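Long-range contacts in outer surface protein (Borrelia burgdorferi, PDB 5IZT), which is of unknown function but belongs to the Borrelia PFam54 family of outer surface proteins, which includes complement-regulator binders such as BbCRASP-1: residues 253-258 with 341-346; 291-296 with 383-388; 181-186 with 324-329; 299-304 with 334-339. All coordinates share one frame; numbering follows the deposited sequence.

Overall arrangement
From the N terminus, residues 181-186 open contact 3, which closes far along the chain at 324-329. Residues 253-258 open contact 1, residues 291-296 contact 2 and residues 299-304 contact 4, all before contact 3 closes, so contact 3 crosses the other three. Contact 4 then closes at 334-339, nested inside the loops of contacts 1 and 2; those two cross each other, closing at 341-346 and 383-388. Helix 322-359 serves contacts 1, 3 and 4, tying together helices 179-197, 243-255 and 280-316, while contact 2 brings in helix 366-395. Contacts 1 and 2 touch through Arg343 and Gln294, with centres 10 Å apart; the centre of contact 3 lies about 27 Å from the centre of the chain.

Contact 1: residues 253-258 with 341-346; sequences YALMDF and DKRKEW
Arg343 and Trp346, on one face of helix 322-359, meet the C-terminal end of helix 243-255 by two kinds of interaction. The polar part belongs to Arg343, whose extended chain from CG to NE carries its guanidinium to the helix end. There NH2 donates to Ala254 O at 3.0 Å, with a bent N-H...O angle of 135°, and to Asp257 OD1 at 3.1 Å, a straighter salt bridge at 165°. Both acceptors lie near the guanidinium plane, although Asp257 OD1 is approached from above its own carboxylate. A water joins the same pair, accepting from Arg343 NH1 at 3.1 Å and donating to Asp257 OD1. Arg343 NE is taken by Gln294 of helix 280-316.

The apolar part centres on Leu255. Its CG stands anti to the backbone N (chi1 173°). Of the two methyls, CD2 sits over one face of the Trp346 six-membered ring, 3.5 Å from the centroid, a CH-pi contact. Leu255 CD1 instead rests on Arg343 CG at 3.9 Å. Met256 SD approaches the ring edge, 3.8 Å from Trp346 CZ3, in a Met-aromatic contact.

A Schellman motif ends the helix here: Phe258 N bonds to Tyr253 O and Asp257 N to Ala254 O, Asp257 having positive phi. Ala254 O is therefore gripped from opposite faces of its plane by Asp257 N and Arg343 NH2. The chemistry implies a helix terminus whose carbonyl and carboxylate are both answered by one arginine, whose positive charge would probably also suit the negative end of the helix dipole.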
# COMPACT_ATOMS: atom_id res chain seq x y z
N TYR A 253 -3.27 4.47 6.25
CA TYR A 253 -2.78 4.11 7.59
C TYR A 253 -2.29 2.67 7.62
O TYR A 253 -1.29 2.35 8.29
CB TYR A 253 -3.88 4.32 8.63
CG TYR A 253 -4.46 5.72 8.64
CD1 TYR A 253 -3.69 6.81 8.24
CD2 TYR A 253 -5.79 5.95 9.00
CE1 TYR A 253 -4.22 8.10 8.21
CE2 TYR A 253 -6.34 7.26 8.97
CZ TYR A 253 -5.54 8.32 8.59
OH TYR A 253 -6.07 9.61 8.58
N ALA A 254 -2.99 1.78 6.91
CA ALA A 254 -2.58 0.38 6.85
C ALA A 254 -1.26 0.21 6.11
O ALA A 254 -0.44 -0.65 6.48
CB ALA A 254 -3.67 -0.45 6.16
N LEU A 255 -1.04 1.00 5.06
CA LEU A 255 0.23 0.98 4.35
C LEU A 255 1.40 1.32 5.27
O LEU A 255 2.50 0.77 5.13
CB LEU A 255 0.17 1.96 3.17
CG LEU A 255 1.46 2.21 2.40
CD1 LEU A 255 1.96 0.92 1.73
CD2 LEU A 255 1.20 3.33 1.39
N MET A 256 1.17 2.25 6.20
CA MET A 256 2.14 2.67 7.21
C MET A 256 2.07 1.82 8.47
O MET A 256 2.60 2.23 9.52
CB MET A 256 1.91 4.14 7.56
CG MET A 256 1.86 4.99 6.32
SD MET A 256 3.54 5.11 5.68
CE MET A 256 4.13 6.43 6.72
N ASP A 257 1.43 0.64 8.40
CA ASP A 257 1.36 -0.32 9.51
C ASP A 257 0.75 0.27 10.78
O ASP A 257 1.10 -0.12 11.90
CB ASP A 257 2.74 -0.92 9.79
CG ASP A 257 3.24 -1.76 8.61
OD1 ASP A 257 2.47 -2.58 8.09
OD2 ASP A 257 4.41 -1.60 8.21
N PHE A 258 -0.19 1.20 10.60
CA PHE A 258 -0.90 1.84 11.70
C PHE A 258 0.07 2.39 12.75
O PHE A 258 -0.21 2.38 13.95
CB PHE A 258 -1.92 0.89 12.32
CG PHE A 258 -2.97 0.42 11.34
CD1 PHE A 258 -3.98 1.27 10.92
CD2 PHE A 258 -2.89 -0.85 10.80
CE1 PHE A 258 -4.93 0.84 9.99
CE2 PHE A 258 -3.83 -1.28 9.87
CZ PHE A 258 -4.84 -0.45 9.46
N ASP A 341 7.32 -7.60 -1.24
CA ASP A 341 8.59 -6.89 -1.36
C ASP A 341 8.39 -5.48 -1.90
O ASP A 341 9.08 -4.54 -1.47
CB ASP A 341 9.51 -7.68 -2.28
CG ASP A 341 10.78 -6.92 -2.61
OD1 ASP A 341 11.61 -6.75 -1.70
OD2 ASP A 341 10.94 -6.50 -3.77
N LYS A 342 7.48 -5.31 -2.86
CA LYS A 342 7.29 -3.98 -3.44
C LYS A 342 6.44 -3.09 -2.54
O LYS A 342 6.67 -1.87 -2.50
CB LYS A 342 6.70 -4.09 -4.84
CG LYS A 342 7.62 -4.77 -5.82
CD LYS A 342 8.90 -3.96 -6.01
CE LYS A 342 9.87 -4.62 -6.99
NZ LYS A 342 11.05 -3.73 -7.22
N ARG A 343 5.51 -3.66 -1.77
CA ARG A 343 4.84 -2.84 -0.76
C ARG A 343 5.85 -2.38 0.28
O ARG A 343 5.84 -1.21 0.70
CB ARG A 343 3.68 -3.60 -0.10
CG ARG A 343 3.00 -2.81 1.03
CD ARG A 343 1.84 -3.57 1.68
NE ARG A 343 1.38 -2.94 2.93
CZ ARG A 343 1.96 -3.13 4.11
NH1 ARG A 343 3.02 -3.93 4.22
NH2 ARG A 343 1.48 -2.52 5.19
N LYS A 344 6.75 -3.28 0.70
CA LYS A 344 7.81 -2.89 1.63
C LYS A 344 8.72 -1.82 1.03
O LYS A 344 9.21 -0.94 1.74
CB LYS A 344 8.63 -4.12 2.04
N GLU A 345 8.98 -1.90 -0.28
CA GLU A 345 9.82 -0.89 -0.92
C GLU A 345 9.21 0.51 -0.84
O GLU A 345 9.92 1.49 -0.61
CB GLU A 345 10.12 -1.27 -2.37
CG GLU A 345 11.06 -0.32 -3.10
CD GLU A 345 12.41 -0.16 -2.43
OE1 GLU A 345 12.80 -1.05 -1.63
OE2 GLU A 345 13.10 0.85 -2.71
N TRP A 346 7.89 0.62 -1.05
CA TRP A 346 7.23 1.92 -0.88
C TRP A 346 7.43 2.43 0.53
O TRP A 346 7.78 3.60 0.74
CB TRP A 346 5.73 1.81 -1.19
CG TRP A 346 5.06 3.15 -1.32
CD1 TRP A 346 4.76 3.81 -2.48
CD2 TRP A 346 4.65 4.02 -0.25
NE1 TRP A 346 4.17 5.03 -2.19
CE2 TRP A 346 4.10 5.17 -0.83
CE3 TRP A 346 4.67 3.92 1.15
CZ2 TRP A 346 3.59 6.23 -0.08
CZ3 TRP A 346 4.16 4.97 1.91
CH2 TRP A 346 3.64 6.10 1.29
O HOH W 1 4.33 -4.83 6.92

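Contact 2: residues 291-296 with 383-388; sequences LGTQIS and NARQSV
Arg385 bends at chi2 (-84°), which turns CD off the extended course of CA, CB and CG, and the chain then runs on to helix 280-316, where Ser296 waits with OG beside its backbone N and anti to the carbonyl carbon. In this conformer, one of two modelled for Arg385, NH1 donates to Ser296 OG at 2.8 Å and 163°, with the oxygen near the guanidinium plane; NH2 adds a weak bond to the same oxygen at 3.3 Å. Gly292 C sits over the centre of one face of the Arg385 guanidinium, 3.4 Å above its plane.

Closeness elsewhere rests on small groups. Thr293 OG1 presses on Arg385 CA and CB, 3.3 Å from each, while its own hydrogen bond goes back along the helix to Ser289 O. Val388 CG1 packs on Ser296 CB at 3.7 Å. The two CA atoms of Thr293 and Arg385 are only 4.6 Å apart.

Segments 291-296 and 383-388 run nearly parallel, their axes 8.5 Å apart and inclined by 20°, a tight helix pair with glycine, threonine and serine at the interface, within an all-helical bundle.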
# COMPACT_ATOMS: atom_id res chain seq x y z
N LEU A 291 -1.73 5.00 -1.76
CA LEU A 291 -3.06 4.39 -1.77
C LEU A 291 -3.14 3.26 -2.80
O LEU A 291 -3.69 2.19 -2.52
CB LEU A 291 -4.10 5.46 -2.09
CG LEU A 291 -4.39 6.46 -0.99
CD1 LEU A 291 -5.37 7.50 -1.52
CD2 LEU A 291 -5.00 5.74 0.23
N GLY A 292 -2.64 3.51 -4.01
CA GLY A 292 -2.71 2.47 -5.03
C GLY A 292 -1.90 1.24 -4.66
O GLY A 292 -2.28 0.11 -4.98
N THR A 293 -0.76 1.43 -3.99
CA THR A 293 0.03 0.30 -3.53
C THR A 293 -0.76 -0.57 -2.57
O THR A 293 -0.79 -1.80 -2.70
CB THR A 293 1.31 0.80 -2.85
OG1 THR A 293 2.14 1.44 -3.81
CG2 THR A 293 2.09 -0.36 -2.21
N GLN A 294 -1.39 0.05 -1.57
CA GLN A 294 -2.10 -0.75 -0.58
C GLN A 294 -3.36 -1.37 -1.18
O GLN A 294 -3.71 -2.51 -0.86
CB GLN A 294 -2.46 0.12 0.64
CG GLN A 294 -3.10 -0.67 1.79
CD GLN A 294 -2.14 -1.64 2.45
OE1 GLN A 294 -0.92 -1.49 2.33
NE2 GLN A 294 -2.68 -2.63 3.15
N ILE A 295 -4.05 -0.64 -2.06
CA ILE A 295 -5.28 -1.17 -2.62
C ILE A 295 -4.97 -2.40 -3.47
O ILE A 295 -5.63 -3.44 -3.34
CB ILE A 295 -6.00 -0.09 -3.45
CG1 ILE A 295 -6.55 1.00 -2.50
CG2 ILE A 295 -7.10 -0.73 -4.29
CD1 ILE A 295 -7.05 2.27 -3.20
N SER A 296 -3.98 -2.29 -4.35
CA SER A 296 -3.61 -3.44 -5.18
C SER A 296 -3.11 -4.60 -4.33
O SER A 296 -3.39 -5.76 -4.65
CB SER A 296 -2.54 -3.06 -6.20
OG SER A 296 -3.06 -2.22 -7.22
N ASN A 383 7.21 3.52 -8.98
CA ASN A 383 7.66 2.24 -9.56
C ASN A 383 7.24 1.08 -8.66
O ASN A 383 6.87 0.00 -9.15
CB ASN A 383 9.18 2.27 -9.76
CG ASN A 383 9.59 3.16 -10.94
OD1 ASN A 383 8.79 3.43 -11.83
ND2 ASN A 383 10.85 3.61 -10.94
N ALA A 384 7.28 1.28 -7.34
CA ALA A 384 6.80 0.24 -6.44
C ALA A 384 5.30 0.00 -6.60
O ALA A 384 4.86 -1.16 -6.64
CB ALA A 384 7.14 0.59 -4.99
N ARG A 385 4.52 1.09 -6.71
CA ARG A 385 3.08 0.95 -6.91
C ARG A 385 2.79 0.16 -8.18
O ARG A 385 1.97 -0.75 -8.17
CB ARG A 385 2.41 2.33 -6.99
CG ARG A 385 0.86 2.29 -7.06
CD ARG A 385 0.31 2.08 -8.48
NE ARG A 385 -1.15 1.98 -8.51
CZ ARG A 385 -1.83 0.89 -8.16
NH1 ARG A 385 -1.19 -0.19 -7.74
NH2 ARG A 385 -3.16 0.89 -8.21
N GLN A 386 3.44 0.53 -9.28
CA GLN A 386 3.23 -0.14 -10.55
C GLN A 386 3.62 -1.61 -10.48
O GLN A 386 2.98 -2.46 -11.11
CB GLN A 386 4.03 0.59 -11.64
CG GLN A 386 3.98 -0.03 -13.02
CD GLN A 386 2.62 0.08 -13.66
OE1 GLN A 386 1.82 0.94 -13.31
NE2 GLN A 386 2.35 -0.80 -14.62
N SER A 387 4.66 -1.93 -9.72
CA SER A 387 5.09 -3.32 -9.62
C SER A 387 4.06 -4.17 -8.88
O SER A 387 3.82 -5.33 -9.25
CB SER A 387 6.45 -3.42 -8.93
OG SER A 387 6.93 -4.75 -8.98
N VAL A 388 3.45 -3.61 -7.83
CA VAL A 388 2.41 -4.36 -7.12
C VAL A 388 1.22 -4.58 -8.03
O VAL A 388 0.65 -5.67 -8.09
CB VAL A 388 2.01 -3.63 -5.82
CG1 VAL A 388 0.82 -4.35 -5.16
CG2 VAL A 388 3.18 -3.58 -4.83

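Contact 3: residues 181-186 with 324-329; sequences QTLKNE and DFTMKL
In the elongated end of this all-helical fold, Leu183 and Lys184 of helix 179-197 pack against Phe325, Thr326 and Leu329 of helix 322-359, inside a predicted coiled-coil region of the latter. The short axes are 10.2 Å apart and inclined by 28°, a near-parallel pair, and no hydrogen bond links the two segments.

Two groups of carbon atoms fill the gap. Leu183 points at the partner helix and its CD2 touches two successive turns, meeting Thr326 CG2 at 3.8 Å and Leu329 CB at 3.9 Å. Lys184 offers the flank of its chain instead: its CB meets Leu329 CD1 at 3.8 Å, and its CD comes within 4.0 Å of Phe325 CZ. That same Leu329 CD1 also lies over one face of the Phe325 ring, offset toward the rim, so Leu329 and Phe325, themselves in contact, both meet the Lys184 chain. Phe311 and Tyr315 of helix 280-316 meet the phenylalanine as well.

The lysine's polar tip is served within its own helix. A bend at chi3 (69°) turns CE off the extended line, and NZ donates to Gln181 OE1 at 2.9 Å, in the plane of the amide carbonyl, on a lone pair, with a C=O...N angle of 117°.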
# COMPACT_ATOMS: atom_id res chain seq x y z
N GLN A 181 0.33 -31.05 0.34
CA GLN A 181 -0.54 -30.46 1.34
C GLN A 181 0.21 -29.43 2.18
O GLN A 181 -0.35 -28.38 2.53
CB GLN A 181 -1.13 -31.55 2.22
CG GLN A 181 -2.22 -32.31 1.50
CD GLN A 181 -3.23 -31.36 0.87
OE1 GLN A 181 -3.83 -30.53 1.55
NE2 GLN A 181 -3.40 -31.47 -0.45
N THR A 182 1.48 -29.69 2.51
CA THR A 182 2.26 -28.73 3.29
C THR A 182 2.45 -27.42 2.54
O THR A 182 2.28 -26.33 3.10
CB THR A 182 3.61 -29.33 3.65
OG1 THR A 182 3.43 -30.40 4.59
CG2 THR A 182 4.53 -28.27 4.25
N LEU A 183 2.85 -27.52 1.27
CA LEU A 183 3.03 -26.34 0.43
C LEU A 183 1.75 -25.55 0.33
O LEU A 183 1.74 -24.32 0.50
CB LEU A 183 3.48 -26.78 -0.96
CG LEU A 183 4.12 -25.76 -1.89
CD1 LEU A 183 5.52 -25.40 -1.42
CD2 LEU A 183 4.13 -26.28 -3.33
N LYS A 184 0.63 -26.23 0.08
CA LYS A 184 -0.64 -25.53 -0.07
C LYS A 184 -1.02 -24.83 1.23
O LYS A 184 -1.39 -23.64 1.23
CB LYS A 184 -1.74 -26.51 -0.49
CG LYS A 184 -3.09 -25.83 -0.65
CD LYS A 184 -4.22 -26.80 -0.85
CE LYS A 184 -4.50 -27.60 0.42
NZ LYS A 184 -5.50 -28.68 0.16
N ASN A 185 -0.90 -25.53 2.36
CA ASN A 185 -1.32 -24.96 3.64
C ASN A 185 -0.43 -23.79 4.05
O ASN A 185 -0.92 -22.80 4.63
CB ASN A 185 -1.32 -26.03 4.73
CG ASN A 185 -2.45 -27.02 4.56
OD1 ASN A 185 -3.46 -26.72 3.93
ND2 ASN A 185 -2.30 -28.20 5.16
N GLU A 186 0.86 -23.88 3.76
CA GLU A 186 1.77 -22.80 4.10
C GLU A 186 1.41 -21.53 3.33
O GLU A 186 1.47 -20.42 3.89
CB GLU A 186 3.21 -23.26 3.84
CG GLU A 186 4.11 -22.30 3.09
CD GLU A 186 5.37 -23.00 2.58
OE1 GLU A 186 5.87 -23.91 3.28
OE2 GLU A 186 5.85 -22.65 1.48
N ASP A 324 1.45 -30.32 -11.46
CA ASP A 324 0.85 -29.11 -12.00
C ASP A 324 0.40 -28.19 -10.88
O ASP A 324 0.60 -26.97 -10.94
CB ASP A 324 -0.37 -29.47 -12.84
CG ASP A 324 -0.04 -30.38 -14.00
OD1 ASP A 324 1.12 -30.39 -14.46
OD2 ASP A 324 -0.95 -31.12 -14.44
N PHE A 325 -0.22 -28.76 -9.85
CA PHE A 325 -0.67 -27.99 -8.69
C PHE A 325 0.52 -27.39 -7.95
O PHE A 325 0.51 -26.21 -7.61
CB PHE A 325 -1.51 -28.89 -7.78
CG PHE A 325 -2.34 -28.14 -6.76
CD1 PHE A 325 -2.46 -26.75 -6.81
CD2 PHE A 325 -2.99 -28.82 -5.75
CE1 PHE A 325 -3.22 -26.06 -5.87
CE2 PHE A 325 -3.75 -28.14 -4.79
CZ PHE A 325 -3.87 -26.75 -4.85
N THR A 326 1.58 -28.19 -7.73
CA THR A 326 2.80 -27.65 -7.13
C THR A 326 3.34 -26.46 -7.91
O THR A 326 3.67 -25.42 -7.32
CB THR A 326 3.85 -28.76 -7.05
OG1 THR A 326 3.34 -29.81 -6.24
CG2 THR A 326 5.14 -28.23 -6.45
N MET A 327 3.44 -26.59 -9.24
CA MET A 327 3.94 -25.47 -10.05
C MET A 327 3.08 -24.23 -9.89
O MET A 327 3.59 -23.11 -9.80
CB MET A 327 4.00 -25.89 -11.52
CG MET A 327 4.26 -24.73 -12.50
SD MET A 327 4.50 -25.29 -14.21
CE MET A 327 6.08 -26.13 -14.04
N LYS A 328 1.76 -24.39 -9.85
CA LYS A 328 0.91 -23.21 -9.69
C LYS A 328 1.07 -22.60 -8.31
O LYS A 328 1.05 -21.37 -8.17
CB LYS A 328 -0.55 -23.58 -9.98
CG LYS A 328 -0.80 -23.94 -11.46
CD LYS A 328 -2.24 -24.31 -11.74
CE LYS A 328 -2.39 -24.96 -13.12
NZ LYS A 328 -1.88 -24.09 -14.22
N LEU A 329 1.21 -23.43 -7.27
CA LEU A 329 1.40 -22.90 -5.92
C LEU A 329 2.74 -22.18 -5.78
O LEU A 329 2.84 -21.14 -5.12
CB LEU A 329 1.32 -24.03 -4.89
CG LEU A 329 -0.08 -24.62 -4.65
CD1 LEU A 329 0.04 -25.91 -3.81
CD2 LEU A 329 -0.95 -23.60 -3.94

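Contact 4: residues 299-304 with 334-339; sequences LALEEI and SKLNQI
Leu336 meets Leu301 and Ile304 with different parts of its side chain, and following it outward traces much of this contact. At the root, Leu336 CB receives Ile304 CD1 at 3.9 Å; the isoleucine tip also reaches Leu336 CA at 4.0 Å, so it abuts the base of the leucine rather than its end, the two side chains crossing at about a right angle. CG stands anti to the backbone N (chi1 175°) and acts as the branch point. From there Leu336 CD1 meets Leu301 CD2 at 3.7 Å, methyl against methyl.

One turn further on, Ile339 continues the line. Its CG1 occupies the crowded position between the backbone N and the carbonyl carbon (chi1 67°), and the outer torsion is extended, placing CD1 3.6 Å from Ala300 CB. The same Ile339 CD1 lies 4.0 Å from Leu301 CD2, so that the leucine methyl is touched by both residues of the opposing helix. Helix 179-197 adds Ile191, which packs on Leu301, Ile304 and Leu336, while Ile395 of helix 366-395 touches Ile304.

Helices 280-316 and 322-359 follow each other in the chain, and these segments of them run antiparallel, at 170°, with their axes 10.7 Å apart; both segments fall largely in the predicted coiled coil. Every touching residue is buried, every contact is between carbon atoms, and no hydrogen bond crosses. The chemistry therefore implies an interface held by hydrophobic burial and by the fit of branched side chains, with polar groups playing no part between the two segments.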
# COMPACT_ATOMS: atom_id res chain seq x y z
N LEU A 299 -6.12 -6.41 -2.84
CA LEU A 299 -6.84 -7.16 -3.87
C LEU A 299 -6.04 -8.40 -4.30
O LEU A 299 -6.63 -9.45 -4.59
CB LEU A 299 -7.14 -6.26 -5.07
CG LEU A 299 -8.19 -5.15 -4.90
CD1 LEU A 299 -8.12 -4.20 -6.07
CD2 LEU A 299 -9.60 -5.74 -4.79
N ALA A 300 -4.72 -8.29 -4.34
CA ALA A 300 -3.88 -9.41 -4.75
C ALA A 300 -3.92 -10.53 -3.72
O ALA A 300 -3.91 -11.72 -4.08
CB ALA A 300 -2.44 -8.94 -4.98
N LEU A 301 -3.96 -10.19 -2.43
CA LEU A 301 -4.10 -11.23 -1.41
C LEU A 301 -5.36 -12.05 -1.64
O LEU A 301 -5.31 -13.28 -1.70
CB LEU A 301 -4.11 -10.60 -0.02
CG LEU A 301 -2.83 -9.88 0.41
CD1 LEU A 301 -3.10 -9.21 1.74
CD2 LEU A 301 -1.62 -10.83 0.51
N GLU A 302 -6.50 -11.39 -1.85
CA GLU A 302 -7.74 -12.12 -2.06
C GLU A 302 -7.71 -12.92 -3.37
O GLU A 302 -8.28 -14.01 -3.44
CB GLU A 302 -8.94 -11.18 -2.03
CG GLU A 302 -10.30 -11.90 -1.95
CD GLU A 302 -10.34 -13.03 -0.91
OE1 GLU A 302 -9.89 -12.83 0.24
OE2 GLU A 302 -10.86 -14.11 -1.26
N GLU A 303 -7.09 -12.37 -4.41
CA GLU A 303 -7.00 -13.08 -5.68
C GLU A 303 -6.18 -14.36 -5.55
O GLU A 303 -6.56 -15.40 -6.10
CB GLU A 303 -6.40 -12.15 -6.75
CG GLU A 303 -6.49 -12.68 -8.18
CD GLU A 303 -7.92 -12.77 -8.70
OE1 GLU A 303 -8.76 -11.92 -8.34
OE2 GLU A 303 -8.19 -13.71 -9.48
N ILE A 304 -5.06 -14.31 -4.82
CA ILE A 304 -4.26 -15.51 -4.59
C ILE A 304 -5.08 -16.55 -3.84
O ILE A 304 -5.09 -17.73 -4.20
CB ILE A 304 -2.97 -15.16 -3.83
CG1 ILE A 304 -2.05 -14.30 -4.69
CG2 ILE A 304 -2.25 -16.44 -3.37
CD1 ILE A 304 -0.84 -13.73 -3.95
N SER A 334 5.55 -17.03 -5.46
CA SER A 334 6.46 -16.03 -6.02
C SER A 334 5.76 -14.68 -6.17
O SER A 334 6.36 -13.63 -5.90
CB SER A 334 6.99 -16.52 -7.37
OG SER A 334 7.74 -15.50 -8.00
N LYS A 335 4.50 -14.70 -6.61
CA LYS A 335 3.74 -13.46 -6.76
C LYS A 335 3.43 -12.83 -5.40
O LYS A 335 3.45 -11.60 -5.27
CB LYS A 335 2.44 -13.72 -7.53
CG LYS A 335 2.62 -14.20 -8.96
CD LYS A 335 3.46 -13.25 -9.80
CE LYS A 335 3.69 -13.83 -11.19
NZ LYS A 335 4.93 -13.30 -11.82
N LEU A 336 3.15 -13.65 -4.39
CA LEU A 336 2.99 -13.11 -3.04
C LEU A 336 4.27 -12.44 -2.56
O LEU A 336 4.23 -11.32 -2.02
CB LEU A 336 2.56 -14.22 -2.06
CG LEU A 336 2.48 -13.76 -0.60
CD1 LEU A 336 1.46 -12.62 -0.41
CD2 LEU A 336 2.16 -14.90 0.35
N ASN A 337 5.43 -13.08 -2.77
CA ASN A 337 6.70 -12.48 -2.36
C ASN A 337 6.94 -11.15 -3.05
O ASN A 337 7.51 -10.22 -2.45
CB ASN A 337 7.85 -13.43 -2.66
CG ASN A 337 7.93 -14.57 -1.69
OD1 ASN A 337 7.39 -14.49 -0.59
ND2 ASN A 337 8.60 -15.63 -2.08
N GLN A 338 6.55 -11.04 -4.31
CA GLN A 338 6.76 -9.82 -5.07
C GLN A 338 5.90 -8.68 -4.53
O GLN A 338 6.40 -7.56 -4.38
CB GLN A 338 6.47 -10.05 -6.54
CG GLN A 338 6.44 -8.76 -7.34
CD GLN A 338 6.63 -8.97 -8.82
OE1 GLN A 338 6.74 -10.10 -9.30
NE2 GLN A 338 6.66 -7.87 -9.57
N ILE A 339 4.61 -8.92 -4.24
CA ILE A 339 3.79 -7.83 -3.73
C ILE A 339 4.23 -7.44 -2.33
O ILE A 339 4.21 -6.26 -1.96
CB ILE A 339 2.28 -8.17 -3.79
CG1 ILE A 339 1.90 -9.29 -2.82
CG2 ILE A 339 1.87 -8.57 -5.19
CD1 ILE A 339 0.37 -9.54 -2.73